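Side-chain contact in putative nuclease YbcO (Escherichia coli K-12, PDB 3G27), which binds zinc and is probably a nuclease: residues C76-E79 against G80-R83. Sequence-based numbering, arbitrary orientation.
Sequences CALE and GMAR
Glu79 lays its CB and CG over one face of the Arg83 guanidinium, one helical turn further on, both offset toward the rim, with CG 3.5 Å from NH2 of Arg83. The glutamate chain crosses the arginine at a slant, and its OE2 comes to Arg83 NH2 from above the guanidinium plane, on the same side as CG, in a long salt bridge of 3.5 Å. Carboxylate and guanidinium planes are only 26° apart. Arg83 reaches back along the helix because its CG stands anti to the carbonyl carbon (chi1 -63°) and the chain then runs straight to NE; on the way CG passes 3.1 Å from the Glu79 carbonyl O. A water accepts a 2.7 Å hydrogen bond from Arg83 NH1 and gives a weak one to Glu79 OE2, adding an indirect link to the ion pair. NH1 also donates to the carbonyl of Gln14, tying the helix to the N-terminal loop that carries Cys13, a zinc ligand.

On another side of the helix Leu78 and Met81, a selenomethionine, lie side by side and point the same way. Met81 leaves the backbone with CG anti to N and bends at its last torsion (chi3 76°), which brings CE to 3.7 Å from CD2 of Leu78. This apolar patch faces the second subunit, where Leu78 packs on its counterpart and Met81 does likewise.

Four successive backbone bonds underlie both pairs, from Gly80 N to Cys76 O through Arg83 N to Glu79 O. Together they make two turns of regular alpha helix with an i to i+4 Glu-Arg ion pair, set in the long helix 70-90, which lies between the loop carrying Cys13, where Cys76 packs on Val15 and Ile17, and the second subunit of the dimer.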
ATOM      1  N   CYS A  76      -5.134   4.461   5.340  1.00 30.40           N
ATOM      2  CA  CYS A  76      -6.029   3.311   5.543  1.00 29.70           C
ATOM      3  C   CYS A  76      -6.290   2.509   4.277  1.00 29.16           C
ATOM      4  O   CYS A  76      -6.323   1.292   4.307  1.00 28.17           O
ATOM      5  CB  CYS A  76      -7.355   3.795   6.115  1.00 30.32           C
ATOM      6  SG  CYS A  76      -7.150   4.489   7.786  1.00 32.84           S
ATOM      7  N   ALA A  77      -6.456   3.200   3.156  1.00 29.29           N
ATOM      8  CA  ALA A  77      -6.697   2.556   1.855  1.00 29.31           C
ATOM      9  C   ALA A  77      -5.544   1.588   1.491  1.00 29.68           C
ATOM     10  O   ALA A  77      -5.750   0.425   1.069  1.00 30.21           O
ATOM     11  CB  ALA A  77      -6.849   3.644   0.774  1.00 28.84           C
ATOM     12  N   LEU A  78      -4.328   2.099   1.650  1.00 29.29           N
ATOM     13  CA  LEU A  78      -3.128   1.410   1.206  1.00 29.19           C
ATOM     14  C   LEU A  78      -2.787   0.277   2.164  1.00 29.14           C
ATOM     15  O   LEU A  78      -2.409  -0.826   1.735  1.00 29.11           O
ATOM     16  CB  LEU A  78      -1.996   2.420   1.073  1.00 28.68           C
ATOM     17  CG  LEU A  78      -1.987   3.346  -0.158  1.00 27.21           C
ATOM     18  CD1 LEU A  78      -0.913   4.385  -0.019  1.00 22.83           C
ATOM     19  CD2 LEU A  78      -1.758   2.536  -1.408  1.00 26.82           C
ATOM     20  N   GLU A  79      -2.970   0.535   3.459  1.00 30.07           N
ATOM     21  CA  GLU A  79      -2.940  -0.523   4.490  1.00 30.81           C
ATOM     22  C   GLU A  79      -3.935  -1.642   4.151  1.00 29.61           C
ATOM     23  O   GLU A  79      -3.611  -2.818   4.278  1.00 28.90           O
ATOM     24  CB  GLU A  79      -3.281   0.059   5.858  1.00 32.08           C
ATOM     25  CG  GLU A  79      -2.375  -0.348   6.981  1.00 37.06           C
ATOM     26  CD  GLU A  79      -2.388   0.689   8.102  1.00 42.90           C
ATOM     27  OE1 GLU A  79      -1.306   0.967   8.677  1.00 47.74           O
ATOM     28  OE2 GLU A  79      -3.478   1.240   8.383  1.00 47.39           O
ATOM     29  N   GLY A  80      -5.124  -1.259   3.700  1.00 28.24           N
ATOM     30  CA  GLY A  80      -6.138  -2.186   3.250  1.00 28.67           C
ATOM     31  C   GLY A  80      -5.710  -2.971   2.042  1.00 29.15           C
ATOM     32  O   GLY A  80      -5.965  -4.169   1.960  1.00 29.87           O
HETATM   33  N   MSE A  81      -5.041  -2.301   1.100  1.00 29.80           N
HETATM   34  CA  MSE A  81      -4.477  -2.953  -0.079  1.00 29.79           C
HETATM   35  C   MSE A  81      -3.473  -4.056   0.303  1.00 29.18           C
HETATM   36  O   MSE A  81      -3.518  -5.157  -0.238  1.00 28.45           O
HETATM   37  CB  MSE A  81      -3.791  -1.920  -0.987  1.00 30.37           C
HETATM   38  CG  MSE A  81      -3.088  -2.549  -2.192  1.00 31.93           C
HETATM   39 SE   MSE A  81      -2.167  -1.234  -3.295  1.00 39.09          SE
HETATM   40  CE  MSE A  81      -0.626  -0.922  -2.160  1.00 30.19           C
ATOM     41  N   ALA A  82      -2.575  -3.744   1.231  1.00 28.88           N
ATOM     42  CA  ALA A  82      -1.550  -4.691   1.685  1.00 28.89           C
ATOM     43  C   ALA A  82      -2.179  -5.902   2.389  1.00 28.91           C
ATOM     44  O   ALA A  82      -1.810  -7.040   2.150  1.00 29.08           O
ATOM     45  CB  ALA A  82      -0.552  -3.988   2.594  1.00 28.13           C
ATOM     46  N   ARG A  83      -3.151  -5.650   3.248  1.00 29.82           N
ATOM     47  CA  ARG A  83      -3.934  -6.725   3.879  1.00 29.89           C
ATOM     48  C   ARG A  83      -4.680  -7.617   2.875  1.00 29.29           C
ATOM     49  O   ARG A  83      -4.633  -8.839   2.980  1.00 29.55           O
ATOM     50  CB  ARG A  83      -4.923  -6.123   4.843  1.00 30.66           C
ATOM     51  CG  ARG A  83      -4.280  -5.376   5.988  1.00 34.46           C
ATOM     52  CD  ARG A  83      -5.338  -4.944   6.999  1.00 40.35           C
ATOM     53  NE  ARG A  83      -4.773  -3.982   7.934  1.00 43.82           N
ATOM     54  CZ  ARG A  83      -5.297  -2.797   8.244  1.00 47.66           C
ATOM     55  NH1 ARG A  83      -6.444  -2.369   7.717  1.00 47.87           N
ATOM     56  NH2 ARG A  83      -4.650  -2.021   9.113  1.00 50.58           N
TER
HETATM   57  O   HOH W   1      -6.522   0.297   7.485  1.00 41.77           O